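Local coordinates for nitrogenase molybdenum-iron protein beta chain (PDB 4WES) that forms, with the alpha chain, the nitrogenase component that reduces dinitrogen to ammonium, and shares the [8Fe-7S] cluster with that chain, at residues I337-Q351 / S366-W380. Numbering follows the deposited sequence.
Sequences IPKYVVTGTPGMKFQ and SKVKVEGDFFDVHQW
Y340 and W380 run antiparallel past one another, with W380 CB set over the centre of the tyrosine ring, 3.8 Å from its centroid: a CH-pi contact. The two ring planes meet obliquely, at 58°, with Y340 CD1 3.6 Å from W380 CE3. K339 CG covers the opposite tyrosine face, while K367, extended alongside Y340, lays its CD over the indole. Water 1 joins Y340 OH to K367 NZ, and the hydroxyl also bonds to E384 O.

Further along the same face, V342 carries CG1 anti to its backbone N (chi1 171°), which sends that methyl to G372 and turns CG2 into the helix 374-383. There V342 CG2 meets V377 CG2 at a tight 3.4 Å, with the tip of the indole beside it. K369, on this face too, bridges to D376 OD2 (NZ 3.1 Å away); D373 N reaches that oxygen from the other side of the carboxylate plane, and D373 and D376 close a capping box, while R16 and R12 pair with the D373 carboxylate and R12 also with D376.

On the reverse face, F350 CD1 packs 3.6 Å from V370 CG2. Q351, bent at chi2 (86°), brings NE2 to V368 O in a weak bond, and water 2 links its OE1 to V370 N.

Between these layers, strands 341-343 and 367-370 run parallel in the beta-alpha-beta unit that ends at the sheet's outermost strand within this chain. Backbone bonds such as K369 N to V341 O (3.0 Å) fix the register; apolar packing seats a helix on each face, Q351 and water 2 meet the edge-strand backbone, and the K369-D376 pair ties that strand to the start of helix 374-383.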
loop_
_atom_site.group_PDB
_atom_site.type_symbol
_atom_site.label_atom_id
_atom_site.label_comp_id
_atom_site.label_asym_id
_atom_site.label_seq_id
_atom_site.Cartn_x
_atom_site.Cartn_y
_atom_site.Cartn_z
ATOM N N ILE B 337 -8.865 18.192 -4.583
ATOM C CA ILE B 337 -8.982 19.468 -3.913
ATOM C C ILE B 337 -8.075 19.523 -2.694
ATOM O O ILE B 337 -8.293 18.776 -1.743
ATOM C CB ILE B 337 -10.449 19.712 -3.456
ATOM C CG1 ILE B 337 -11.387 19.750 -4.653
ATOM C CG2 ILE B 337 -10.570 20.990 -2.643
ATOM C CD1 ILE B 337 -12.851 19.615 -4.298
ATOM N N PRO B 338 -7.101 20.444 -2.668
ATOM C CA PRO B 338 -6.385 20.709 -1.418
ATOM C C PRO B 338 -7.312 21.489 -0.515
ATOM O O PRO B 338 -7.536 22.688 -0.727
ATOM C CB PRO B 338 -5.155 21.529 -1.869
ATOM C CG PRO B 338 -5.107 21.420 -3.370
ATOM C CD PRO B 338 -6.560 21.249 -3.774
ATOM N N LYS B 339 -7.905 20.785 0.442
ATOM C CA LYS B 339 -8.953 21.320 1.300
ATOM C C LYS B 339 -8.363 22.003 2.523
ATOM O O LYS B 339 -8.776 23.108 2.873
ATOM C CB LYS B 339 -9.903 20.195 1.674
ATOM C CG LYS B 339 -10.992 20.582 2.638
ATOM C CD LYS B 339 -11.880 21.645 2.082
ATOM C CE LYS B 339 -13.090 21.796 2.992
ATOM N NZ LYS B 339 -14.012 22.771 2.376
ATOM N N TYR B 340 -7.444 21.315 3.186
ATOM C CA TYR B 340 -6.745 21.835 4.382
ATOM C C TYR B 340 -5.277 21.672 4.079
ATOM O O TYR B 340 -4.834 20.577 3.779
ATOM C CB TYR B 340 -7.110 21.076 5.651
ATOM C CG TYR B 340 -8.588 21.049 5.959
ATOM C CD1 TYR B 340 -9.386 22.188 5.842
ATOM C CD2 TYR B 340 -9.226 19.880 6.349
ATOM C CE1 TYR B 340 -10.740 22.144 6.090
ATOM C CE2 TYR B 340 -10.581 19.840 6.622
ATOM C CZ TYR B 340 -11.323 20.988 6.495
ATOM O OH TYR B 340 -12.684 20.977 6.723
ATOM N N VAL B 341 -4.515 22.762 4.160
ATOM C CA VAL B 341 -3.116 22.779 3.702
ATOM C C VAL B 341 -2.304 23.534 4.751
ATOM O O VAL B 341 -2.482 24.744 4.906
ATOM C CB VAL B 341 -2.968 23.417 2.319
ATOM C CG1 VAL B 341 -1.582 23.123 1.782
ATOM C CG2 VAL B 341 -4.017 22.929 1.335
ATOM N N VAL B 342 -1.411 22.823 5.445
ATOM C CA VAL B 342 -0.706 23.382 6.589
ATOM C C VAL B 342 0.769 23.088 6.570
ATOM O O VAL B 342 1.186 21.966 6.255
ATOM C CB VAL B 342 -1.338 22.858 7.902
ATOM C CG1 VAL B 342 -0.521 23.232 9.127
ATOM C CG2 VAL B 342 -2.748 23.396 8.030
ATOM N N THR B 343 1.566 24.090 6.944
ATOM C CA THR B 343 2.952 23.853 7.306
ATOM C C THR B 343 3.227 24.459 8.672
ATOM O O THR B 343 2.652 25.511 8.998
ATOM C CB THR B 343 3.932 24.429 6.262
ATOM O OG1 THR B 343 5.278 24.089 6.651
ATOM C CG2 THR B 343 3.852 25.904 6.104
ATOM N N GLY B 344 4.124 23.844 9.423
ATOM C CA GLY B 344 4.623 24.455 10.640
ATOM C C GLY B 344 5.744 25.444 10.432
ATOM O O GLY B 344 6.105 26.173 11.347
ATOM N N THR B 345 6.329 25.462 9.237
ATOM C CA THR B 345 7.475 26.332 8.967
ATOM C C THR B 345 6.955 27.736 8.639
ATOM O O THR B 345 6.099 27.900 7.787
ATOM C CB THR B 345 8.284 25.777 7.806
ATOM O OG1 THR B 345 8.873 24.520 8.194
ATOM C CG2 THR B 345 9.408 26.696 7.427
ATOM N N PRO B 346 7.517 28.781 9.295
ATOM C CA PRO B 346 7.051 30.131 9.030
ATOM C C PRO B 346 7.463 30.622 7.649
ATOM O O PRO B 346 8.410 30.109 7.044
ATOM C CB PRO B 346 7.718 30.948 10.119
ATOM C CG PRO B 346 8.888 30.174 10.535
ATOM C CD PRO B 346 8.503 28.730 10.373
ATOM N N GLY B 347 6.728 31.619 7.173
ATOM C CA GLY B 347 7.046 32.295 5.918
ATOM C C GLY B 347 5.804 32.547 5.090
ATOM O O GLY B 347 4.903 31.718 5.043
ATOM N N MET B 348 5.766 33.692 4.411
ATOM C CA MET B 348 4.600 34.073 3.616
ATOM C C MET B 348 4.514 33.385 2.261
ATOM O O MET B 348 3.446 33.302 1.679
ATOM C CB MET B 348 4.580 35.585 3.383
ATOM C CG MET B 348 4.616 36.377 4.677
ATOM S SD MET B 348 3.127 36.123 5.658
ATOM C CE MET B 348 3.500 34.710 6.688
ATOM N N LYS B 349 5.649 32.890 1.761
ATOM C CA LYS B 349 5.635 32.316 0.413
ATOM C C LYS B 349 4.624 31.198 0.266
ATOM O O LYS B 349 3.891 31.132 -0.709
ATOM C CB LYS B 349 7.019 31.851 -0.009
ATOM C CG LYS B 349 7.075 31.470 -1.465
ATOM C CD LYS B 349 8.482 31.229 -1.961
ATOM C CE LYS B 349 8.484 31.048 -3.478
ATOM N NZ LYS B 349 7.409 30.122 -3.947
ATOM N N PHE B 350 4.589 30.311 1.261
ATOM C CA PHE B 350 3.660 29.163 1.244
ATOM C C PHE B 350 2.234 29.636 1.073
ATOM O O PHE B 350 1.470 29.121 0.236
ATOM C CB PHE B 350 3.842 28.395 2.548
ATOM C CG PHE B 350 2.943 27.210 2.725
ATOM C CD1 PHE B 350 1.719 27.309 3.373
ATOM C CD2 PHE B 350 3.374 25.944 2.389
ATOM C CE1 PHE B 350 0.953 26.181 3.636
ATOM C CE2 PHE B 350 2.622 24.847 2.644
ATOM C CZ PHE B 350 1.406 24.946 3.269
ATOM N N GLN B 351 1.835 30.612 1.885
ATOM C CA GLN B 351 0.486 31.135 1.805
ATOM C C GLN B 351 0.177 31.703 0.422
ATOM O O GLN B 351 -0.862 31.417 -0.169
ATOM C CB GLN B 351 0.330 32.251 2.831
ATOM C CG GLN B 351 -1.080 32.743 2.985
ATOM C CD GLN B 351 -1.852 31.909 3.983
ATOM O OE1 GLN B 351 -1.369 31.639 5.087
ATOM N NE2 GLN B 351 -3.035 31.477 3.600
ATOM N N SER B 366 -11.178 26.416 0.943
ATOM C CA SER B 366 -10.061 25.705 1.570
ATOM C C SER B 366 -9.449 26.542 2.677
ATOM O O SER B 366 -9.596 27.765 2.703
ATOM C CB SER B 366 -9.021 25.357 0.516
ATOM O OG SER B 366 -9.556 24.445 -0.432
ATOM N N LYS B 367 -8.778 25.878 3.592
ATOM C CA LYS B 367 -8.086 26.529 4.690
ATOM C C LYS B 367 -6.611 26.270 4.524
ATOM O O LYS B 367 -6.188 25.128 4.495
ATOM C CB LYS B 367 -8.556 26.051 6.066
ATOM C CG LYS B 367 -10.033 26.275 6.337
ATOM C CD LYS B 367 -10.435 25.882 7.758
ATOM C CE LYS B 367 -11.880 26.214 8.059
ATOM N NZ LYS B 367 -12.221 25.872 9.473
ATOM N N VAL B 368 -5.837 27.337 4.451
ATOM C CA VAL B 368 -4.400 27.299 4.293
ATOM C C VAL B 368 -3.788 27.994 5.494
ATOM O O VAL B 368 -4.206 29.127 5.812
ATOM C CB VAL B 368 -4.013 28.035 3.008
ATOM C CG1 VAL B 368 -2.523 28.056 2.821
ATOM C CG2 VAL B 368 -4.698 27.417 1.795
ATOM N N LYS B 369 -2.866 27.369 6.200
ATOM C CA LYS B 369 -2.309 27.996 7.371
ATOM C C LYS B 369 -0.812 27.748 7.480
ATOM O O LYS B 369 -0.323 26.613 7.414
ATOM C CB LYS B 369 -2.997 27.519 8.649
ATOM C CG LYS B 369 -2.557 28.276 9.890
ATOM C CD LYS B 369 -3.376 27.896 11.118
ATOM C CE LYS B 369 -2.865 28.574 12.346
ATOM N NZ LYS B 369 -3.656 28.204 13.559
ATOM N N VAL B 370 -0.088 28.836 7.673
ATOM C CA VAL B 370 1.324 28.834 8.006
ATOM C C VAL B 370 1.444 28.852 9.541
ATOM O O VAL B 370 0.710 29.586 10.226
ATOM C CB VAL B 370 2.002 30.050 7.381
ATOM C CG1 VAL B 370 3.409 30.260 7.889
ATOM C CG2 VAL B 370 1.990 29.920 5.870
ATOM N N GLU B 371 2.362 28.069 10.079
ATOM C CA GLU B 371 2.460 27.897 11.515
ATOM C C GLU B 371 1.150 27.350 12.100
ATOM O O GLU B 371 0.744 27.702 13.202
ATOM C CB GLU B 371 2.978 29.127 12.237
ATOM C CG GLU B 371 4.379 29.525 11.816
ATOM C CD GLU B 371 4.882 30.686 12.609
ATOM O OE1 GLU B 371 5.502 30.490 13.674
ATOM O OE2 GLU B 371 4.615 31.810 12.192
ATOM N N GLY B 372 0.525 26.446 11.366
ATOM C CA GLY B 372 -0.555 25.622 11.919
ATOM C C GLY B 372 0.029 24.291 12.385
ATOM O O GLY B 372 1.189 23.977 12.136
ATOM N N ASP B 373 -0.814 23.519 13.080
ATOM C CA ASP B 373 -0.345 22.250 13.618
ATOM C C ASP B 373 -1.371 21.134 13.393
ATOM O O ASP B 373 -2.431 21.351 12.791
ATOM C CB ASP B 373 0.097 22.422 15.084
ATOM C CG ASP B 373 -0.987 22.985 15.984
ATOM O OD1 ASP B 373 -2.162 22.590 15.834
ATOM O OD2 ASP B 373 -0.638 23.777 16.879
ATOM N N PHE B 374 -1.026 19.913 13.798
ATOM C CA PHE B 374 -1.918 18.770 13.606
ATOM C C PHE B 374 -3.190 18.884 14.432
ATOM O O PHE B 374 -4.170 18.232 14.114
ATOM C CB PHE B 374 -1.205 17.457 13.940
ATOM C CG PHE B 374 -0.253 16.926 12.886
ATOM C CD1 PHE B 374 -0.694 16.045 11.927
ATOM C CD2 PHE B 374 1.081 17.304 12.847
ATOM C CE1 PHE B 374 0.152 15.510 10.991
ATOM C CE2 PHE B 374 1.946 16.790 11.897
ATOM C CZ PHE B 374 1.465 15.899 10.961
ATOM N N PHE B 375 -3.162 19.653 15.523
ATOM C CA PHE B 375 -4.389 19.873 16.296
ATOM C C PHE B 375 -5.349 20.738 15.502
ATOM O O PHE B 375 -6.553 20.407 15.420
ATOM C CB PHE B 375 -4.005 20.473 17.658
ATOM C CG PHE B 375 -5.119 20.517 18.668
ATOM C CD1 PHE B 375 -5.248 19.543 19.636
ATOM C CD2 PHE B 375 -6.011 21.575 18.692
ATOM C CE1 PHE B 375 -6.227 19.602 20.599
ATOM C CE2 PHE B 375 -7.007 21.619 19.655
ATOM C CZ PHE B 375 -7.104 20.652 20.623
ATOM N N ASP B 376 -4.844 21.809 14.899
ATOM C CA ASP B 376 -5.687 22.626 14.003
ATOM C C ASP B 376 -6.367 21.773 12.949
ATOM O O ASP B 376 -7.582 21.856 12.745
ATOM C CB ASP B 376 -4.844 23.651 13.265
ATOM C CG ASP B 376 -4.328 24.797 14.140
ATOM O OD1 ASP B 376 -5.094 25.330 14.978
ATOM O OD2 ASP B 376 -3.167 25.211 13.896
ATOM N N VAL B 377 -5.581 20.958 12.220
ATOM C CA VAL B 377 -6.163 20.274 11.095
ATOM C C VAL B 377 -7.222 19.285 11.580
ATOM O O VAL B 377 -8.248 19.092 10.921
ATOM C CB VAL B 377 -5.103 19.639 10.196
ATOM C CG1 VAL B 377 -5.767 18.879 9.049
ATOM C CG2 VAL B 377 -4.237 20.723 9.598
ATOM N N HIS B 378 -6.942 18.605 12.692
ATOM C CA HIS B 378 -7.949 17.695 13.226
ATOM C C HIS B 378 -9.253 18.441 13.523
ATOM O O HIS B 378 -10.346 17.975 13.178
ATOM C CB HIS B 378 -7.409 16.956 14.435
ATOM C CG HIS B 378 -8.287 15.832 14.862
ATOM N ND1 HIS B 378 -8.095 15.190 16.056
ATOM C CD2 HIS B 378 -9.333 15.219 14.245
ATOM C CE1 HIS B 378 -9.006 14.238 16.168
ATOM N NE2 HIS B 378 -9.755 14.223 15.065
ATOM N N GLN B 379 -9.148 19.582 14.193
ATOM C CA GLN B 379 -10.359 20.374 14.468
ATOM C C GLN B 379 -11.100 20.715 13.184
ATOM O O GLN B 379 -12.346 20.633 13.127
ATOM C CB GLN B 379 -10.053 21.654 15.231
ATOM C CG GLN B 379 -9.499 21.412 16.626
ATOM C CD GLN B 379 -9.778 22.616 17.537
ATOM O OE1 GLN B 379 -9.182 23.673 17.391
ATOM N NE2 GLN B 379 -10.732 22.448 18.415
ATOM N N TRP B 380 -10.381 21.132 12.150
ATOM C CA TRP B 380 -11.037 21.456 10.892
ATOM C C TRP B 380 -11.771 20.247 10.319
ATOM O O TRP B 380 -12.901 20.387 9.840
ATOM C CB TRP B 380 -10.027 21.988 9.880
ATOM C CG TRP B 380 -9.282 23.194 10.327
ATOM C CD1 TRP B 380 -9.559 24.030 11.394
ATOM C CD2 TRP B 380 -8.114 23.712 9.717
ATOM N NE1 TRP B 380 -8.611 25.018 11.478
ATOM C CE2 TRP B 380 -7.708 24.833 10.464
ATOM C CE3 TRP B 380 -7.362 23.321 8.606
ATOM C CZ2 TRP B 380 -6.591 25.582 10.114
ATOM C CZ3 TRP B 380 -6.258 24.058 8.267
ATOM C CH2 TRP B 380 -5.891 25.176 9.014
HETATM O O HOH W 1 -13.470 23.134 8.668
HETATM O O HOH W 2 -1.555 31.369 7.670
#